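Local coordinates for protein serine Recombinase (Sulfolobus solfataricus, PDB 3LHF) that probably binds DNA and carries out strand exchange for a transposon, this chain being its resolvase-type recombinase domain, at residues D[5-10]-D[49-54]; D[63-68]-D[92-97]. The protein carries 1 engineered substitution. All coordinates share one frame; numbering follows the deposited sequence.

Contact 1: residues D[5-10]-D[49-54]; sequences ILYARV and KGFLKL
The ring of Tyr7 meets helix 49-54 edge-on: the bare peptide between Gly50 and Phe51 lies near the ring plane, with CE2 of Tyr7 3.9 Å from Phe51 N and 4.0 Å from Gly50 C, and no side chain of Gly50 stands between them. Leu54 comes at the same ring obliquely, its CD2 methyl 3.7 Å from Tyr7 CD2. Tyr7 OH touches Phe51 CB at 3.8 Å and lies obliquely to the ring beyond it. Tyr7 reaches this far because its CG is anti to the backbone N (chi1 177°), which carries the ring off strand 5-10 to the helix. Two residues back along the strand, on the same face, Ile5 CG1 packs more loosely on Leu54 CD1 at 4.3 Å. Strand and helix run roughly antiparallel, with axes 9.6 Å apart, as a helix lies on a sheet in an alpha/beta fold. No hydrogen bond joins the two segments directly. The chemistry thus implies a largely apolar, van der Waals interface whose polar tip, the buried phenol, is fixed by a hydrogen bond to one carboxylate oxygen of Asp39 of strand 35-40, which with its other oxygen accepts from Gly50 N in the helix's first turn.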
ATOM      1  N   ILE D   5      -4.369  -3.694 -20.805  1.00 47.77           N
ATOM      2  CA  ILE D   5      -5.410  -4.186 -19.947  1.00 43.24           C
ATOM      3  C   ILE D   5      -6.314  -3.107 -19.401  1.00 42.93           C
ATOM      4  O   ILE D   5      -5.873  -2.096 -18.913  1.00 39.94           O
ATOM      5  CB  ILE D   5      -4.831  -4.952 -18.779  1.00 48.62           C
ATOM      6  CG1 ILE D   5      -3.665  -5.821 -19.241  1.00 47.92           C
ATOM      7  CG2 ILE D   5      -5.892  -5.752 -18.096  1.00 41.89           C
ATOM      8  CD1 ILE D   5      -4.051  -7.004 -20.026  1.00 45.22           C
ATOM      9  N   LEU D   6      -7.599  -3.369 -19.481  1.00 42.68           N
ATOM     10  CA  LEU D   6      -8.581  -2.570 -18.840  1.00 40.48           C
ATOM     11  C   LEU D   6      -8.873  -3.209 -17.487  1.00 41.92           C
ATOM     12  O   LEU D   6      -9.381  -4.296 -17.430  1.00 44.24           O
ATOM     13  CB  LEU D   6      -9.831  -2.557 -19.700  1.00 41.39           C
ATOM     14  CG  LEU D   6      -9.813  -1.941 -21.097  1.00 39.21           C
ATOM     15  CD1 LEU D   6     -11.171  -1.917 -21.667  1.00 39.19           C
ATOM     16  CD2 LEU D   6      -9.276  -0.575 -21.086  1.00 38.26           C
ATOM     17  N   TYR D   7      -8.526  -2.532 -16.404  1.00 38.21           N
ATOM     18  CA  TYR D   7      -8.772  -3.044 -15.067  1.00 41.21           C
ATOM     19  C   TYR D   7      -9.794  -2.244 -14.320  1.00 43.05           C
ATOM     20  O   TYR D   7      -9.659  -1.066 -14.159  1.00 44.48           O
ATOM     21  CB  TYR D   7      -7.507  -3.107 -14.216  1.00 39.91           C
ATOM     22  CG  TYR D   7      -7.815  -3.565 -12.817  1.00 46.12           C
ATOM     23  CD1 TYR D   7      -8.237  -2.676 -11.858  1.00 45.76           C
ATOM     24  CD2 TYR D   7      -7.735  -4.894 -12.467  1.00 44.97           C
ATOM     25  CE1 TYR D   7      -8.539  -3.074 -10.614  1.00 42.52           C
ATOM     26  CE2 TYR D   7      -8.037  -5.299 -11.218  1.00 47.17           C
ATOM     27  CZ  TYR D   7      -8.435  -4.380 -10.289  1.00 48.00           C
ATOM     28  OH  TYR D   7      -8.744  -4.768  -9.029  1.00 47.01           O
ATOM     29  N   ALA D   8     -10.820  -2.908 -13.850  1.00 42.51           N
ATOM     30  CA  ALA D   8     -11.923  -2.239 -13.221  1.00 42.33           C
ATOM     31  C   ALA D   8     -12.330  -2.900 -11.926  1.00 44.40           C
ATOM     32  O   ALA D   8     -12.255  -4.087 -11.804  1.00 45.93           O
ATOM     33  CB  ALA D   8     -13.063  -2.178 -14.156  1.00 40.69           C
ATOM     34  N   ARG D   9     -12.736  -2.098 -10.960  1.00 45.52           N
ATOM     35  CA  ARG D   9     -13.176  -2.577  -9.678  1.00 43.03           C
ATOM     36  C   ARG D   9     -14.243  -1.683  -9.094  1.00 44.70           C
ATOM     37  O   ARG D   9     -14.239  -0.503  -9.308  1.00 42.79           O
ATOM     38  CB  ARG D   9     -11.993  -2.627  -8.729  1.00 44.19           C
ATOM     39  CG  ARG D   9     -12.294  -3.248  -7.432  1.00 44.18           C
ATOM     40  CD  ARG D   9     -11.276  -2.871  -6.419  1.00 48.28           C
ATOM     41  NE  ARG D   9     -10.996  -1.446  -6.425  1.00 45.68           N
ATOM     42  CZ  ARG D   9     -11.620  -0.539  -5.687  1.00 43.49           C
ATOM     43  NH1 ARG D   9     -12.581  -0.876  -4.872  1.00 39.91           N
ATOM     44  NH2 ARG D   9     -11.274   0.716  -5.783  1.00 47.13           N
ATOM     45  N   VAL D  10     -15.159  -2.265  -8.350  1.00 48.38           N
ATOM     46  CA  VAL D  10     -16.053  -1.519  -7.510  1.00 48.68           C
ATOM     47  C   VAL D  10     -16.074  -2.218  -6.193  1.00 50.78           C
ATOM     48  O   VAL D  10     -15.797  -3.386  -6.111  1.00 44.14           O
ATOM     49  CB  VAL D  10     -17.477  -1.425  -8.033  1.00 50.22           C
ATOM     50  CG1 VAL D  10     -17.522  -0.813  -9.383  1.00 46.02           C
ATOM     51  CG2 VAL D  10     -18.147  -2.742  -8.005  1.00 51.76           C
ATOM     52  N   LYS D  49      -8.751 -11.301  -6.790  1.00 56.47           N
ATOM     53  CA  LYS D  49      -8.238 -12.264  -7.744  1.00 55.64           C
ATOM     54  C   LYS D  49      -7.817 -11.583  -9.018  1.00 53.85           C
ATOM     55  O   LYS D  49      -6.794 -11.905  -9.582  1.00 51.81           O
ATOM     56  CB  LYS D  49      -9.272 -13.327  -8.057  1.00 51.19           C
ATOM     57  CG  LYS D  49      -9.211 -14.522  -7.167  1.00 60.61           C
ATOM     58  CD  LYS D  49     -10.356 -15.452  -7.476  1.00 64.61           C
ATOM     59  CE  LYS D  49     -10.275 -16.724  -6.694  1.00 75.12           C
ATOM     60  NZ  LYS D  49     -11.449 -16.872  -5.811  1.00 73.39           N
ATOM     61  N   GLY D  50      -8.627 -10.637  -9.461  1.00 54.30           N
ATOM     62  CA  GLY D  50      -8.350  -9.918 -10.675  1.00 49.53           C
ATOM     63  C   GLY D  50      -7.078  -9.132 -10.546  1.00 50.54           C
ATOM     64  O   GLY D  50      -6.286  -9.065 -11.448  1.00 49.12           O
ATOM     65  N   PHE D  51      -6.898  -8.516  -9.403  1.00 51.96           N
ATOM     66  CA  PHE D  51      -5.725  -7.719  -9.185  1.00 49.92           C
ATOM     67  C   PHE D  51      -4.444  -8.545  -9.228  1.00 46.91           C
ATOM     68  O   PHE D  51      -3.505  -8.202  -9.900  1.00 43.74           O
ATOM     69  CB  PHE D  51      -5.892  -7.039  -7.837  1.00 47.08           C
ATOM     70  CG  PHE D  51      -4.760  -6.197  -7.450  1.00 44.37           C
ATOM     71  CD1 PHE D  51      -4.608  -4.956  -7.986  1.00 44.14           C
ATOM     72  CD2 PHE D  51      -3.850  -6.644  -6.554  1.00 41.98           C
ATOM     73  CE1 PHE D  51      -3.587  -4.205  -7.641  1.00 42.10           C
ATOM     74  CE2 PHE D  51      -2.830  -5.895  -6.210  1.00 44.87           C
ATOM     75  CZ  PHE D  51      -2.689  -4.668  -6.747  1.00 45.98           C
ATOM     76  N   LEU D  52      -4.424  -9.638  -8.492  1.00 48.09           N
ATOM     77  CA  LEU D  52      -3.247 -10.486  -8.389  1.00 46.80           C
ATOM     78  C   LEU D  52      -2.868 -11.098  -9.724  1.00 47.25           C
ATOM     79  O   LEU D  52      -1.708 -11.241 -10.046  1.00 41.85           O
ATOM     80  CB  LEU D  52      -3.434 -11.562  -7.331  1.00 50.25           C
ATOM     81  CG  LEU D  52      -3.359 -11.113  -5.874  1.00 49.14           C
ATOM     82  CD1 LEU D  52      -4.108 -12.031  -4.986  1.00 45.84           C
ATOM     83  CD2 LEU D  52      -1.977 -10.963  -5.419  1.00 45.19           C
ATOM     84  N   LYS D  53      -3.879 -11.454 -10.488  1.00 47.57           N
ATOM     85  CA  LYS D  53      -3.670 -11.945 -11.810  1.00 46.12           C
ATOM     86  C   LYS D  53      -3.032 -10.909 -12.694  1.00 45.10           C
ATOM     87  O   LYS D  53      -2.093 -11.191 -13.378  1.00 48.93           O
ATOM     88  CB  LYS D  53      -5.010 -12.346 -12.403  1.00 46.05           C
ATOM     89  CG  LYS D  53      -4.925 -13.124 -13.665  1.00 46.30           C
ATOM     90  CD  LYS D  53      -5.540 -12.389 -14.791  1.00 50.29           C
ATOM     91  CE  LYS D  53      -6.507 -13.242 -15.576  1.00 50.61           C
ATOM     92  NZ  LYS D  53      -6.864 -12.603 -16.852  1.00 51.61           N
ATOM     93  N   LEU D  54      -3.549  -9.702 -12.676  1.00 40.68           N
ATOM     94  CA  LEU D  54      -2.967  -8.645 -13.453  1.00 42.18           C
ATOM     95  C   LEU D  54      -1.562  -8.383 -13.003  1.00 43.56           C
ATOM     96  O   LEU D  54      -0.677  -8.286 -13.784  1.00 41.53           O
ATOM     97  CB  LEU D  54      -3.777  -7.372 -13.247  1.00 42.43           C
ATOM     98  CG  LEU D  54      -3.206  -6.036 -13.681  1.00 42.72           C
ATOM     99  CD1 LEU D  54      -2.772  -6.048 -15.083  1.00 40.81           C
ATOM    100  CD2 LEU D  54      -4.201  -4.958 -13.483  1.00 43.04           C
TER

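Contact 2: residues D[63-68]-D[92-97]; sequences VSRVVV and EIVVIN
Val66 and Val68 join strand 63-68 to Val94 and its neighbours by regular parallel pairing. Val66 N donates to Glu92 O at 2.7 Å and Val66 O accepts from Val94 N at 2.9 Å; Val68 repeats the pattern, giving its N-H to Val94 O and taking that of Ile96 at 3.0 Å from Val68 O to Ile96 N. These four bonds are nearly straight, and CA-H...O contacts such as Val67 CA to Val94 O lie between them. Beta-branched residues suit such extended backbone. On one face the CG2 methyls of Val68 and Val95 meet at 4.0 Å; in Val68 this methyl falls between the backbone N and the carbonyl carbon. Leu74 packs against this face. On the other face Val67 lies alongside Val94, and its CG1 also reaches Ile96 CG2, which helix 16-29 flanks.

The opposite end is looser. Glu92 N bonds only weakly to Ser64 O, at a bent 127°. Arg65 and exposed Glu92 point the same way, guanidinium and carboxylate planes 18° apart, with Glu92 OE1 over one guanidinium face, 3.9 Å from Arg65 NE. This salt bridge is long, and no N-H points at the oxygen; Arg65 NE is buried with no hydrogen-bond partner in the model. The aliphatic part of Arg65 makes the closer contact, CD lying 3.7 Å from Val94 CG2. Cohesion therefore comes from backbone bonds and branched aliphatics, while the charged pair at the start of the strands, where Glu92 is exposed, probably adds only modest electrostatic attraction.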
ATOM      1  N   VAL D  63       2.428  -7.226 -20.307  1.00 67.85           N
ATOM      2  CA  VAL D  63       1.634  -6.004 -20.364  1.00 58.10           C
ATOM      3  C   VAL D  63       2.408  -4.826 -20.883  1.00 54.04           C
ATOM      4  O   VAL D  63       3.389  -4.434 -20.306  1.00 52.77           O
ATOM      5  CB  VAL D  63       1.137  -5.621 -18.975  1.00 51.74           C
ATOM      6  CG1 VAL D  63       0.154  -4.516 -19.050  1.00 48.20           C
ATOM      7  CG2 VAL D  63       0.576  -6.809 -18.253  1.00 50.36           C
ATOM      8  N   SER D  64       1.990  -4.309 -22.019  1.00 52.02           N
ATOM      9  CA  SER D  64       2.361  -2.983 -22.450  1.00 49.48           C
ATOM     10  C   SER D  64       1.723  -1.873 -21.643  1.00 47.26           C
ATOM     11  O   SER D  64       2.340  -0.891 -21.342  1.00 48.88           O
ATOM     12  CB  SER D  64       2.072  -2.807 -23.920  1.00 46.54           C
ATOM     13  OG  SER D  64       0.935  -2.026 -24.106  1.00 50.38           O
ATOM     14  N   ARG D  65       0.453  -2.011 -21.342  1.00 46.14           N
ATOM     15  CA  ARG D  65      -0.241  -0.971 -20.616  1.00 48.78           C
ATOM     16  C   ARG D  65      -1.396  -1.492 -19.767  1.00 49.45           C
ATOM     17  O   ARG D  65      -2.024  -2.470 -20.111  1.00 47.04           O
ATOM     18  CB  ARG D  65      -0.717   0.068 -21.615  1.00 44.38           C
ATOM     19  CG  ARG D  65      -1.743   0.988 -21.144  1.00 45.27           C
ATOM     20  CD  ARG D  65      -2.103   1.877 -22.253  1.00 45.11           C
ATOM     21  NE  ARG D  65      -1.432   1.490 -23.474  1.00 53.08           N
ATOM     22  CZ  ARG D  65      -1.453   2.193 -24.588  1.00 57.40           C
ATOM     23  NH1 ARG D  65      -2.106   3.328 -24.640  1.00 53.79           N
ATOM     24  NH2 ARG D  65      -0.811   1.767 -25.649  1.00 55.63           N
ATOM     25  N   VAL D  66      -1.657  -0.826 -18.653  1.00 45.94           N
ATOM     26  CA  VAL D  66      -2.861  -1.037 -17.885  1.00 43.96           C
ATOM     27  C   VAL D  66      -3.611   0.254 -17.831  1.00 41.65           C
ATOM     28  O   VAL D  66      -3.046   1.262 -17.550  1.00 42.41           O
ATOM     29  CB  VAL D  66      -2.590  -1.410 -16.454  1.00 45.53           C
ATOM     30  CG1 VAL D  66      -3.871  -1.714 -15.755  1.00 37.01           C
ATOM     31  CG2 VAL D  66      -1.638  -2.551 -16.364  1.00 48.69           C
ATOM     32  N   VAL D  67      -4.896   0.202 -18.082  1.00 40.92           N
ATOM     33  CA  VAL D  67      -5.725   1.373 -17.999  1.00 40.83           C
ATOM     34  C   VAL D  67      -6.847   1.262 -16.967  1.00 42.93           C
ATOM     35  O   VAL D  67      -7.615   0.336 -16.995  1.00 42.13           O
ATOM     36  CB  VAL D  67      -6.328   1.626 -19.332  1.00 40.17           C
ATOM     37  CG1 VAL D  67      -6.994   2.928 -19.360  1.00 36.69           C
ATOM     38  CG2 VAL D  67      -5.288   1.497 -20.386  1.00 36.90           C
ATOM     39  N   VAL D  68      -6.933   2.231 -16.073  1.00 41.24           N
ATOM     40  CA  VAL D  68      -7.988   2.301 -15.075  1.00 41.12           C
ATOM     41  C   VAL D  68      -8.663   3.651 -15.062  1.00 42.22           C
ATOM     42  O   VAL D  68      -8.100   4.613 -15.485  1.00 46.26           O
ATOM     43  CB  VAL D  68      -7.463   2.052 -13.708  1.00 37.30           C
ATOM     44  CG1 VAL D  68      -6.907   0.698 -13.633  1.00 37.99           C
ATOM     45  CG2 VAL D  68      -6.443   3.096 -13.350  1.00 42.94           C
ATOM     46  N   GLU D  92       2.751   0.422 -18.565  1.00 52.30           N
ATOM     47  CA  GLU D  92       2.393   1.787 -18.302  1.00 48.76           C
ATOM     48  C   GLU D  92       1.034   1.833 -17.632  1.00 52.41           C
ATOM     49  O   GLU D  92       0.134   1.092 -17.983  1.00 51.08           O
ATOM     50  CB  GLU D  92       2.426   2.551 -19.617  1.00 47.17           C
ATOM     51  CG  GLU D  92       1.482   3.677 -19.793  1.00 51.11           C
ATOM     52  CD  GLU D  92       1.311   4.029 -21.241  1.00 53.26           C
ATOM     53  OE1 GLU D  92       1.708   3.236 -22.089  1.00 51.52           O
ATOM     54  OE2 GLU D  92       0.769   5.086 -21.539  1.00 51.54           O
ATOM     55  N   ILE D  93       0.891   2.695 -16.640  1.00 53.05           N
ATOM     56  CA  ILE D  93      -0.396   2.848 -16.020  1.00 50.36           C
ATOM     57  C   ILE D  93      -1.026   4.117 -16.481  1.00 47.62           C
ATOM     58  O   ILE D  93      -0.576   5.187 -16.173  1.00 44.94           O
ATOM     59  CB  ILE D  93      -0.302   2.888 -14.512  1.00 48.83           C
ATOM     60  CG1 ILE D  93       0.490   1.706 -14.013  1.00 50.51           C
ATOM     61  CG2 ILE D  93      -1.662   2.862 -13.916  1.00 45.69           C
ATOM     62  CD1 ILE D  93       0.344   1.464 -12.594  1.00 43.70           C
ATOM     63  N   VAL D  94      -2.087   3.961 -17.236  1.00 44.80           N
ATOM     64  CA  VAL D  94      -2.855   5.059 -17.745  1.00 44.83           C
ATOM     65  C   VAL D  94      -4.101   5.196 -16.887  1.00 46.99           C
ATOM     66  O   VAL D  94      -4.781   4.242 -16.614  1.00 43.22           O
ATOM     67  CB  VAL D  94      -3.184   4.820 -19.201  1.00 41.96           C
ATOM     68  CG1 VAL D  94      -4.106   5.809 -19.707  1.00 42.01           C
ATOM     69  CG2 VAL D  94      -1.956   4.845 -19.981  1.00 42.69           C
ATOM     70  N   VAL D  95      -4.344   6.409 -16.431  1.00 50.26           N
ATOM     71  CA  VAL D  95      -5.433   6.717 -15.529  1.00 47.99           C
ATOM     72  C   VAL D  95      -6.345   7.734 -16.179  1.00 45.75           C
ATOM     73  O   VAL D  95      -5.955   8.837 -16.392  1.00 51.76           O
ATOM     74  CB  VAL D  95      -4.897   7.323 -14.226  1.00 48.56           C
ATOM     75  CG1 VAL D  95      -6.014   7.791 -13.373  1.00 49.40           C
ATOM     76  CG2 VAL D  95      -4.063   6.356 -13.486  1.00 42.54           C
ATOM     77  N   ILE D  96      -7.569   7.366 -16.495  1.00 46.34           N
ATOM     78  CA  ILE D  96      -8.393   8.258 -17.269  1.00 46.49           C
ATOM     79  C   ILE D  96      -9.070   9.370 -16.481  1.00 48.21           C
ATOM     80  O   ILE D  96      -9.468  10.332 -17.048  1.00 51.79           O
ATOM     81  CB  ILE D  96      -9.356   7.531 -18.247  1.00 48.22           C
ATOM     82  CG1 ILE D  96     -10.274   6.565 -17.548  1.00 46.82           C
ATOM     83  CG2 ILE D  96      -8.596   6.759 -19.326  1.00 37.08           C
ATOM     84  CD1 ILE D  96     -10.820   5.552 -18.491  1.00 45.75           C
ATOM     85  N   ASN D  97      -9.160   9.254 -15.175  1.00 47.10           N
ATOM     86  CA  ASN D  97      -9.654  10.345 -14.361  1.00 47.43           C
ATOM     87  C   ASN D  97      -8.767  10.526 -13.177  1.00 47.62           C
ATOM     88  O   ASN D  97      -8.730   9.700 -12.306  1.00 50.98           O
ATOM     89  CB  ASN D  97     -11.081  10.122 -13.912  1.00 43.82           C
ATOM     90  CG  ASN D  97     -12.040  10.125 -15.043  1.00 48.42           C
ATOM     91  OD1 ASN D  97     -11.860  10.802 -16.020  1.00 45.93           O
ATOM     92  ND2 ASN D  97     -13.060   9.337 -14.924  1.00 50.64           N
TER

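Contacts 1 and 2 lie in series along the chain, their centres about 12 Å apart, and meet in the four-stranded parallel sheet of the resolvase-type domain. Strand 3-10 of contact 1 sits beside strand 63-68 of contact 2, probably hydrogen-bonded to it through Ile5, and strand 92-95 closes that side of the sheet within the chain. Helix 49-58 links strand 35-40 to strand 63-68 in a beta-alpha-beta crossover that passes over strand 3-10, the strand it packs on in contact 1. Together they illustrate two kinds of packing in this alpha/beta domain, helix on sheet and strand beside strand; in contact 1 Phe51 also touches Ile81 of the second subunit.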